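Autophagy protein 5 (Saccharomyces cerevisiae, PDB 2DYO) takes part in autophagic vesicle formation and cytoplasm-to-vacuole transport, and is required for selective autophagy of mitochondria and the nucleus. Local coordinates at residues Y47-M52 against T141-F146; H149-V154 against K272-D277; R174-S179 against Q186-I191. All coordinates share one frame; numbering follows the deposited sequence.

Contact 1 (Y47-M52 against T141-F146); sequences YLVNYM and TQAEKF
V49 and A143 bring their CA atoms to 7.1 Å of each other, the nearest approach of the two backbones, where a short 3-10 segment at 48-51 faces the first turn of helix 142-159. The CB of A143 points toward that segment and is shared by three side chains. V49 CG1 lies 3.5 Å from A143 CB, N50 brings its amide nitrogen ND2 to 3.8 Å from the same methyl, and the ring of Y47 comes up obliquely, with CD2 at 4.1 Å from it. A small residue suits this place, because W177 of helix 170-182 also rests on A143.

Y47 reaches further along the helix. Its CG stands anti to the carbonyl carbon (chi1 -66°), whereas that of F146 is anti to the backbone N (chi1 -179°). The two side chains cross at about a right angle, and Y47 OH meets the edge of the F146 ring, in its plane, 3.7 Å from F146 CD2. The Y47 ring also packs edge-to-face with F276. At the other end, the extended Q142 chain brings OE1 to 3.9 Å from V49 CG2, but its amide is committed elsewhere, to A137 N through OE1 and P135 O through NE2.

This largely apolar seam joins the turn between strand 37-43 and helix 52-59, part of the ubiquitin-like UblA domain with its beta-grasp strand order 2-1-5-3-4, to the start of the first long helix of the alpha-helical bundle region.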
loop_
_atom_site.group_PDB
_atom_site.type_symbol
_atom_site.label_atom_id
_atom_site.label_comp_id
_atom_site.label_asym_id
_atom_site.label_seq_id
_atom_site.Cartn_x
_atom_site.Cartn_y
_atom_site.Cartn_z
ATOM N N TYR A 47 4.416 3.991 -1.745
ATOM C CA TYR A 47 5.342 3.211 -0.928
ATOM C C TYR A 47 6.044 4.138 0.064
ATOM O O TYR A 47 6.327 5.297 -0.255
ATOM C CB TYR A 47 6.431 2.551 -1.781
ATOM C CG TYR A 47 5.960 1.477 -2.740
ATOM C CD1 TYR A 47 5.224 0.377 -2.295
ATOM C CD2 TYR A 47 6.318 1.528 -4.085
ATOM C CE1 TYR A 47 4.867 -0.650 -3.175
ATOM C CE2 TYR A 47 5.968 0.515 -4.964
ATOM C CZ TYR A 47 5.249 -0.569 -4.510
ATOM O OH TYR A 47 4.938 -1.576 -5.396
ATOM N N LEU A 48 6.355 3.618 1.247
ATOM C CA LEU A 48 7.042 4.413 2.261
ATOM C C LEU A 48 8.405 4.874 1.759
ATOM O O LEU A 48 8.891 5.936 2.120
ATOM C CB LEU A 48 7.225 3.590 3.548
ATOM C CG LEU A 48 5.967 3.281 4.372
ATOM C CD1 LEU A 48 6.325 2.297 5.486
ATOM C CD2 LEU A 48 5.400 4.561 4.953
ATOM N N VAL A 49 9.021 4.044 0.929
ATOM C CA VAL A 49 10.332 4.332 0.374
ATOM C C VAL A 49 10.369 5.597 -0.493
ATOM O O VAL A 49 11.437 6.170 -0.731
ATOM C CB VAL A 49 10.843 3.105 -0.387
ATOM C CG1 VAL A 49 10.552 3.217 -1.864
ATOM C CG2 VAL A 49 12.310 2.879 -0.076
ATOM N N ASN A 50 9.207 6.054 -0.948
ATOM C CA ASN A 50 9.151 7.276 -1.743
ATOM C C ASN A 50 9.444 8.509 -0.881
ATOM O O ASN A 50 9.521 9.636 -1.390
ATOM C CB ASN A 50 7.779 7.414 -2.400
ATOM C CG ASN A 50 7.602 6.442 -3.544
ATOM O OD1 ASN A 50 6.495 6.209 -4.030
ATOM N ND2 ASN A 50 8.713 5.879 -3.997
ATOM N N TYR A 51 9.615 8.296 0.421
ATOM C CA TYR A 51 9.897 9.401 1.322
ATOM C C TYR A 51 11.333 9.441 1.846
ATOM O O TYR A 51 11.645 10.214 2.750
ATOM C CB TYR A 51 8.892 9.394 2.483
ATOM C CG TYR A 51 7.479 9.563 1.978
ATOM C CD1 TYR A 51 6.780 8.482 1.442
ATOM C CD2 TYR A 51 6.901 10.826 1.889
ATOM C CE1 TYR A 51 5.549 8.660 0.814
ATOM C CE2 TYR A 51 5.673 11.017 1.265
ATOM C CZ TYR A 51 5.006 9.927 0.725
ATOM O OH TYR A 51 3.826 10.125 0.052
ATOM N N MET A 52 12.210 8.620 1.275
ATOM C CA MET A 52 13.607 8.618 1.700
ATOM C C MET A 52 14.293 9.952 1.397
ATOM O O MET A 52 15.077 10.452 2.209
ATOM C CB MET A 52 14.375 7.473 1.034
ATOM C CG MET A 52 13.983 6.106 1.557
ATOM S SD MET A 52 13.855 6.078 3.362
ATOM C CE MET A 52 15.542 6.423 3.851
ATOM N N THR A 141 15.993 4.066 -8.188
ATOM C CA THR A 141 14.990 3.472 -9.067
ATOM C C THR A 141 14.460 2.182 -8.442
ATOM O O THR A 141 13.703 1.447 -9.071
ATOM C CB THR A 141 15.571 3.115 -10.449
ATOM O OG1 THR A 141 16.661 2.202 -10.281
ATOM C CG2 THR A 141 16.052 4.363 -11.176
ATOM N N GLN A 142 14.865 1.913 -7.203
ATOM C CA GLN A 142 14.441 0.705 -6.495
ATOM C C GLN A 142 12.927 0.478 -6.484
ATOM O O GLN A 142 12.452 -0.615 -6.817
ATOM C CB GLN A 142 14.948 0.723 -5.046
ATOM C CG GLN A 142 14.403 -0.428 -4.207
ATOM C CD GLN A 142 14.859 -0.387 -2.760
ATOM O OE1 GLN A 142 14.834 0.663 -2.115
ATOM N NE2 GLN A 142 15.260 -1.536 -2.239
ATOM N N ALA A 143 12.171 1.496 -6.083
ATOM C CA ALA A 143 10.714 1.376 -6.019
ATOM C C ALA A 143 10.105 1.215 -7.411
ATOM O O ALA A 143 9.300 0.311 -7.645
ATOM C CB ALA A 143 10.121 2.597 -5.326
ATOM N N GLU A 144 10.488 2.090 -8.333
ATOM C CA GLU A 144 9.969 2.011 -9.694
ATOM C C GLU A 144 10.214 0.643 -10.322
ATOM O O GLU A 144 9.311 0.068 -10.939
ATOM C CB GLU A 144 10.592 3.105 -10.569
ATOM C CG GLU A 144 10.271 2.962 -12.048
ATOM C CD GLU A 144 10.749 4.147 -12.871
ATOM O OE1 GLU A 144 11.786 4.748 -12.505
ATOM O OE2 GLU A 144 10.091 4.465 -13.889
ATOM N N LYS A 145 11.425 0.115 -10.171
ATOM C CA LYS A 145 11.750 -1.191 -10.738
ATOM C C LYS A 145 10.854 -2.281 -10.163
ATOM O O LYS A 145 10.312 -3.106 -10.900
ATOM C CB LYS A 145 13.219 -1.555 -10.481
ATOM C CG LYS A 145 14.217 -0.808 -11.362
ATOM C CD LYS A 145 14.071 -1.203 -12.826
ATOM C CE LYS A 145 15.103 -0.500 -13.699
ATOM N NZ LYS A 145 14.922 -0.860 -15.135
ATOM N N PHE A 146 10.704 -2.289 -8.843
ATOM C CA PHE A 146 9.873 -3.284 -8.177
ATOM C C PHE A 146 8.409 -3.135 -8.586
ATOM O O PHE A 146 7.727 -4.115 -8.881
ATOM C CB PHE A 146 9.970 -3.133 -6.658
ATOM C CG PHE A 146 9.163 -4.148 -5.900
ATOM C CD1 PHE A 146 9.692 -5.403 -5.613
ATOM C CD2 PHE A 146 7.848 -3.876 -5.530
ATOM C CE1 PHE A 146 8.926 -6.371 -4.972
ATOM C CE2 PHE A 146 7.075 -4.841 -4.887
ATOM C CZ PHE A 146 7.612 -6.085 -4.611
#

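Contact 2 (H149-V154 against K272-D277); sequences HQWKQV and KLRSFD
W151 and D277 carry most of this contact, with R274 meeting the far end of the indole. W151 NE1 donates to F276 O over 2.9 Å, with the oxygen close to the ring plane and the donor tilted 32° from the carbonyl plane; F276 O accepts a second hydrogen bond from W147 NE1. Beside this bond the backbone of D277 lies on one indole face, its carbonyl carbon C 3.3 Å above the plane and displaced toward the rim. The six-membered end of the indole points into a guanidinium: W151 CH2 sits over the centre of the flat group of R274, 3.6 Å from its plane, and the two planes stand 79° apart. R274 is extended from CG to NE, a reach that suits arginine, and its NH1 is hydrogen-bonded to Y270 OH. An alanine in place of W151 would probably leave F276 O with one donor fewer and open a gap beside the D277 backbone and the R274 guanidinium.

D277 turns its CG between its own backbone N and carbonyl carbon (chi1 63°). Its carboxylate has three hydrogen-bonding partners. D277 OD1 takes a weak hydrogen bond of 3.3 Å from Q150 NE2 besides one shared with Y281 OH, while OD2 accepts from F279 N. V154 completes the helix side, with CG2 3.7 Å from D277 O.

The contact thus lays the middle of helix 142-159 on the loop between helix 266-273 and strand 280-286 of the UblB domain, while S192 and I195 of helix 185-195 pack against W151.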
loop_
_atom_site.group_PDB
_atom_site.type_symbol
_atom_site.label_atom_id
_atom_site.label_comp_id
_atom_site.label_asym_id
_atom_site.label_seq_id
_atom_site.Cartn_x
_atom_site.Cartn_y
_atom_site.Cartn_z
ATOM N N HIS A 149 7.622 -4.190 -12.082
ATOM C CA HIS A 149 7.672 -5.647 -12.145
ATOM C C HIS A 149 6.362 -6.221 -11.590
ATOM O O HIS A 149 5.927 -7.310 -11.981
ATOM C CB HIS A 149 8.866 -6.178 -11.344
ATOM C CG HIS A 149 9.112 -7.641 -11.536
ATOM N ND1 HIS A 149 9.553 -8.169 -12.730
ATOM C CD2 HIS A 149 8.937 -8.693 -10.701
ATOM C CE1 HIS A 149 9.638 -9.483 -12.624
ATOM N NE2 HIS A 149 9.269 -9.827 -11.403
ATOM N N GLN A 150 5.739 -5.482 -10.674
ATOM C CA GLN A 150 4.458 -5.893 -10.104
ATOM C C GLN A 150 3.423 -5.838 -11.229
ATOM O O GLN A 150 2.645 -6.771 -11.423
ATOM C CB GLN A 150 4.017 -4.937 -8.986
ATOM C CG GLN A 150 4.702 -5.113 -7.633
ATOM C CD GLN A 150 4.437 -6.470 -7.010
ATOM O OE1 GLN A 150 5.064 -7.468 -7.373
ATOM N NE2 GLN A 150 3.495 -6.517 -6.074
ATOM N N TRP A 151 3.424 -4.737 -11.974
ATOM C CA TRP A 151 2.467 -4.580 -13.060
ATOM C C TRP A 151 2.683 -5.546 -14.207
ATOM O O TRP A 151 1.743 -5.908 -14.902
ATOM C CB TRP A 151 2.451 -3.140 -13.574
ATOM C CG TRP A 151 1.510 -2.268 -12.802
ATOM C CD1 TRP A 151 1.826 -1.406 -11.791
ATOM C CD2 TRP A 151 0.085 -2.222 -12.941
ATOM N NE1 TRP A 151 0.683 -0.825 -11.289
ATOM C CE2 TRP A 151 -0.399 -1.311 -11.977
ATOM C CE3 TRP A 151 -0.832 -2.865 -13.790
ATOM C CZ2 TRP A 151 -1.765 -1.025 -11.835
ATOM C CZ3 TRP A 151 -2.190 -2.579 -13.648
ATOM C CH2 TRP A 151 -2.640 -1.667 -12.677
ATOM N N LYS A 152 3.931 -5.963 -14.411
ATOM C CA LYS A 152 4.219 -6.917 -15.476
ATOM C C LYS A 152 3.557 -8.256 -15.130
ATOM O O LYS A 152 2.976 -8.922 -15.988
ATOM C CB LYS A 152 5.729 -7.084 -15.642
ATOM C CG LYS A 152 6.131 -7.856 -16.880
ATOM C CD LYS A 152 7.662 -7.990 -16.985
ATOM C CE LYS A 152 8.057 -8.858 -18.179
ATOM N NZ LYS A 152 9.537 -9.028 -18.252
ATOM N N GLN A 153 3.637 -8.650 -13.862
ATOM C CA GLN A 153 3.015 -9.897 -13.424
ATOM C C GLN A 153 1.493 -9.759 -13.557
ATOM O O GLN A 153 0.804 -10.668 -14.019
ATOM C CB GLN A 153 3.345 -10.190 -11.958
ATOM C CG GLN A 153 4.807 -10.409 -11.647
ATOM C CD GLN A 153 5.066 -10.476 -10.149
ATOM O OE1 GLN A 153 4.593 -11.389 -9.460
ATOM N NE2 GLN A 153 5.814 -9.500 -9.633
ATOM N N VAL A 154 0.979 -8.611 -13.127
ATOM C CA VAL A 154 -0.453 -8.342 -13.193
ATOM C C VAL A 154 -0.961 -8.449 -14.629
ATOM O O VAL A 154 -1.964 -9.105 -14.884
ATOM C CB VAL A 154 -0.787 -6.940 -12.620
ATOM C CG1 VAL A 154 -2.221 -6.561 -12.940
ATOM C CG2 VAL A 154 -0.574 -6.943 -11.113
ATOM N N LYS A 272 -12.420 -2.510 -9.074
ATOM C CA LYS A 272 -12.635 -1.248 -8.381
ATOM C C LYS A 272 -11.718 -0.958 -7.203
ATOM O O LYS A 272 -11.282 0.182 -7.016
ATOM C CB LYS A 272 -14.097 -1.167 -7.930
ATOM C CG LYS A 272 -15.061 -1.071 -9.101
ATOM C CD LYS A 272 -16.509 -1.262 -8.683
ATOM C CE LYS A 272 -17.426 -1.092 -9.893
ATOM N NZ LYS A 272 -18.803 -1.579 -9.639
ATOM N N LEU A 273 -11.421 -1.980 -6.410
ATOM C CA LEU A 273 -10.584 -1.781 -5.238
ATOM C C LEU A 273 -9.130 -2.256 -5.297
ATOM O O LEU A 273 -8.432 -2.228 -4.282
ATOM C CB LEU A 273 -11.285 -2.388 -4.017
ATOM C CG LEU A 273 -12.222 -1.440 -3.254
ATOM C CD1 LEU A 273 -13.138 -0.690 -4.215
ATOM C CD2 LEU A 273 -13.023 -2.231 -2.237
ATOM N N ARG A 274 -8.651 -2.681 -6.465
ATOM C CA ARG A 274 -7.255 -3.118 -6.545
ATOM C C ARG A 274 -6.359 -1.945 -6.157
ATOM O O ARG A 274 -6.747 -0.786 -6.312
ATOM C CB ARG A 274 -6.897 -3.583 -7.960
ATOM C CG ARG A 274 -6.901 -2.473 -9.004
ATOM C CD ARG A 274 -6.449 -3.006 -10.353
ATOM N NE ARG A 274 -6.563 -1.993 -11.401
ATOM C CZ ARG A 274 -6.276 -2.203 -12.682
ATOM N NH1 ARG A 274 -5.854 -3.393 -13.082
ATOM N NH2 ARG A 274 -6.421 -1.222 -13.564
ATOM N N SER A 275 -5.170 -2.250 -5.647
ATOM C CA SER A 275 -4.225 -1.223 -5.235
ATOM C C SER A 275 -3.428 -0.679 -6.427
ATOM O O SER A 275 -3.550 -1.187 -7.545
ATOM C CB SER A 275 -3.288 -1.782 -4.166
ATOM O OG SER A 275 -4.030 -2.205 -3.027
ATOM N N PHE A 276 -2.603 0.337 -6.176
ATOM C CA PHE A 276 -1.830 0.989 -7.234
ATOM C C PHE A 276 -0.724 0.157 -7.888
ATOM O O PHE A 276 -0.116 0.604 -8.859
ATOM C CB PHE A 276 -1.251 2.318 -6.716
ATOM C CG PHE A 276 0.059 2.175 -5.994
ATOM C CD1 PHE A 276 1.253 2.549 -6.611
ATOM C CD2 PHE A 276 0.104 1.670 -4.697
ATOM C CE1 PHE A 276 2.479 2.418 -5.945
ATOM C CE2 PHE A 276 1.323 1.533 -4.018
ATOM C CZ PHE A 276 2.515 1.909 -4.644
ATOM N N ASP A 277 -0.459 -1.037 -7.365
ATOM C CA ASP A 277 0.556 -1.899 -7.965
ATOM C C ASP A 277 -0.120 -2.960 -8.830
ATOM O O ASP A 277 0.532 -3.876 -9.328
ATOM C CB ASP A 277 1.424 -2.571 -6.896
ATOM C CG ASP A 277 0.639 -3.504 -5.993
ATOM O OD1 ASP A 277 1.289 -4.204 -5.190
ATOM O OD2 ASP A 277 -0.611 -3.537 -6.072
#

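Contact 3 (R174-S179 against Q186-I191)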
loop_
_atom_site.group_PDB
_atom_site.type_symbol
_atom_site.label_atom_id
_atom_site.label_comp_id
_atom_site.label_asym_id
_atom_site.label_seq_id
_atom_site.Cartn_x
_atom_site.Cartn_y
_atom_site.Cartn_z
ATOM N N ARG A 174 7.481 5.396 -17.770
ATOM C CA ARG A 174 8.053 6.325 -16.804
ATOM C C ARG A 174 6.965 7.250 -16.309
ATOM O O ARG A 174 6.918 7.602 -15.132
ATOM C CB ARG A 174 9.163 7.145 -17.461
ATOM C CG ARG A 174 10.042 6.315 -18.345
ATOM C CD ARG A 174 11.412 6.119 -17.764
ATOM N NE ARG A 174 12.306 7.207 -18.141
ATOM C CZ ARG A 174 13.609 7.051 -18.340
ATOM N NH1 ARG A 174 14.158 5.852 -18.195
ATOM N NH2 ARG A 174 14.360 8.082 -18.700
ATOM N N LYS A 175 6.090 7.644 -17.228
ATOM C CA LYS A 175 4.977 8.537 -16.926
ATOM C C LYS A 175 4.009 7.839 -15.965
ATOM O O LYS A 175 3.393 8.472 -15.108
ATOM C CB LYS A 175 4.256 8.900 -18.230
ATOM C CG LYS A 175 3.121 9.906 -18.110
ATOM C CD LYS A 175 2.427 10.054 -19.464
ATOM C CE LYS A 175 1.336 11.106 -19.445
ATOM N NZ LYS A 175 0.656 11.210 -20.769
ATOM N N PHE A 176 3.879 6.528 -16.128
ATOM C CA PHE A 176 3.000 5.725 -15.285
ATOM C C PHE A 176 3.512 5.825 -13.841
ATOM O O PHE A 176 2.773 6.224 -12.943
ATOM C CB PHE A 176 3.003 4.274 -15.787
ATOM C CG PHE A 176 1.930 3.402 -15.177
ATOM C CD1 PHE A 176 0.765 3.955 -14.652
ATOM C CD2 PHE A 176 2.086 2.019 -15.142
ATOM C CE1 PHE A 176 -0.229 3.139 -14.098
ATOM C CE2 PHE A 176 1.103 1.194 -14.592
ATOM C CZ PHE A 176 -0.057 1.755 -14.070
ATOM N N TRP A 177 4.782 5.490 -13.626
ATOM C CA TRP A 177 5.371 5.571 -12.289
ATOM C C TRP A 177 5.328 7.008 -11.788
ATOM O O TRP A 177 5.051 7.266 -10.617
ATOM C CB TRP A 177 6.828 5.104 -12.301
ATOM C CG TRP A 177 7.542 5.383 -10.997
ATOM C CD1 TRP A 177 8.570 6.258 -10.789
ATOM C CD2 TRP A 177 7.248 4.801 -9.723
ATOM N NE1 TRP A 177 8.936 6.257 -9.463
ATOM C CE2 TRP A 177 8.141 5.370 -8.786
ATOM C CE3 TRP A 177 6.318 3.851 -9.282
ATOM C CZ2 TRP A 177 8.127 5.019 -7.432
ATOM C CZ3 TRP A 177 6.307 3.503 -7.932
ATOM C CH2 TRP A 177 7.205 4.084 -7.028
ATOM N N GLY A 178 5.610 7.942 -12.690
ATOM C CA GLY A 178 5.619 9.344 -12.331
ATOM C C GLY A 178 4.336 9.829 -11.693
ATOM O O GLY A 178 4.370 10.633 -10.761
ATOM N N SER A 179 3.203 9.343 -12.193
ATOM C CA SER A 179 1.903 9.740 -11.666
ATOM C C SER A 179 1.758 9.372 -10.194
ATOM O O SER A 179 1.014 10.018 -9.465
ATOM C CB SER A 179 0.780 9.073 -12.461
ATOM O OG SER A 179 0.789 7.673 -12.257
ATOM N N GLN A 186 -5.257 11.356 -13.545
ATOM C CA GLN A 186 -5.536 11.159 -14.963
ATOM C C GLN A 186 -4.503 10.282 -15.659
ATOM O O GLN A 186 -4.856 9.369 -16.404
ATOM C CB GLN A 186 -5.635 12.509 -15.687
ATOM C CG GLN A 186 -6.799 13.385 -15.246
ATOM C CD GLN A 186 -6.731 13.775 -13.776
ATOM O OE1 GLN A 186 -5.689 14.209 -13.280
ATOM N NE2 GLN A 186 -7.852 13.633 -13.075
ATOM N N ASP A 187 -3.225 10.556 -15.431
ATOM C CA ASP A 187 -2.188 9.755 -16.063
ATOM C C ASP A 187 -2.233 8.315 -15.556
ATOM O O ASP A 187 -2.117 7.374 -16.337
ATOM C CB ASP A 187 -0.806 10.345 -15.794
ATOM C CG ASP A 187 -0.562 11.641 -16.551
ATOM O OD1 ASP A 187 0.539 12.206 -16.400
ATOM O OD2 ASP A 187 -1.463 12.091 -17.293
ATOM N N PHE A 188 -2.408 8.143 -14.250
ATOM C CA PHE A 188 -2.449 6.796 -13.688
ATOM C C PHE A 188 -3.582 5.976 -14.293
ATOM O O PHE A 188 -3.376 4.844 -14.729
ATOM C CB PHE A 188 -2.596 6.843 -12.164
ATOM C CG PHE A 188 -2.550 5.486 -11.523
ATOM C CD1 PHE A 188 -3.691 4.693 -11.461
ATOM C CD2 PHE A 188 -1.346 4.968 -11.058
ATOM C CE1 PHE A 188 -3.634 3.401 -10.951
ATOM C CE2 PHE A 188 -1.279 3.671 -10.546
ATOM C CZ PHE A 188 -2.424 2.889 -10.493
ATOM N N ILE A 189 -4.780 6.547 -14.316
ATOM C CA ILE A 189 -5.939 5.862 -14.881
ATOM C C ILE A 189 -5.712 5.541 -16.357
ATOM O O ILE A 189 -6.061 4.461 -16.835
ATOM C CB ILE A 189 -7.207 6.732 -14.757
ATOM C CG1 ILE A 189 -7.664 6.783 -13.295
ATOM C CG2 ILE A 189 -8.301 6.200 -15.674
ATOM C CD1 ILE A 189 -8.081 5.433 -12.730
ATOM N N GLU A 190 -5.117 6.486 -17.073
ATOM C CA GLU A 190 -4.853 6.316 -18.491
ATOM C C GLU A 190 -3.983 5.106 -18.784
ATOM O O GLU A 190 -4.350 4.247 -19.589
ATOM C CB GLU A 190 -4.177 7.569 -19.054
ATOM C CG GLU A 190 -4.017 7.548 -20.565
ATOM C CD GLU A 190 -3.346 8.800 -21.095
ATOM O OE1 GLU A 190 -2.096 8.851 -21.119
ATOM O OE2 GLU A 190 -4.074 9.742 -21.476
ATOM N N ILE A 191 -2.830 5.027 -18.130
ATOM C CA ILE A 191 -1.925 3.914 -18.378
ATOM C C ILE A 191 -2.389 2.580 -17.794
ATOM O O ILE A 191 -2.296 1.547 -18.463
ATOM C CB ILE A 191 -0.503 4.228 -17.864
ATOM C CG1 ILE A 191 -0.010 5.539 -18.476
ATOM C CG2 ILE A 191 0.453 3.111 -18.248
ATOM C CD1 ILE A 191 0.021 5.531 -19.989
HETATM O O HOH W 1 2.428 11.192 -14.837
#
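F176 and I191 meet face to methyl where helices 170-182 and 185-195 cross, their local axes 8.3 Å apart at closest and running at 134° to each other, nearer antiparallel than parallel. I191 CG2 is anti to its backbone N and lies over one face of the phenyl, 3.7 Å from the F176 ring centroid, a CH-pi contact for which a beta-branched residue is well shaped. The two side chains slide past each other in opposite directions.

F176 and F188 both hold CG anti to the backbone N, and both residues are buried. Their rings pack obliquely, with F176 CE1 over a face of the F188 ring, displaced toward the rim, and the planes at 41°. S179 fits between the helices because it is small. S179 OG, turned between the backbone N and carbonyl carbon (chi1 67°), donates to F176 O at 2.6 Å, in the carbonyl plane. S179 OG also lies at the edge of the F188 ring, 3.5 Å from F188 CB, with its proton already used within its own helix.

On the exposed side the K175 chain is fully extended and crosses D187 at about a right angle, with K175 CE 3.3 Å from D187 OD1. K175 NZ continues to a long salt bridge with E190 OE1 at 3.6 Å, whereas the D187 carboxylate is near this ammonium but beyond salt-bridge range. A water donates to both K175 O, at 2.9 Å, and D187 OD1, at 2.7 Å.

Apolar packing therefore appears to dominate inside, while the lysine near two acids probably adds only a modest electrostatic attraction at the surface.

How the contacts relate
Contacts 1 and 2 use separate turns of helix 142-159, their centres 15 Å apart, and they also touch where Y47 OH lies 3.9 Å from D277 CB. Contact 3 is nested in the chain loop closed by contact 2. Its segment 174-179 touches both of the others: F176 CZ lies 3.7 Å from W151 CE2 of contact 2, and W177 CD1 lies 3.7 Å from E144 CD of contact 1. The helical region is thereby joined to UblA through contact 1 and to UblB through contact 2, while contact 3 packs two of its own helices. K152, the lysine that becomes linked to ATG12 but is unmodified here, belongs to the helix segment of contact 2.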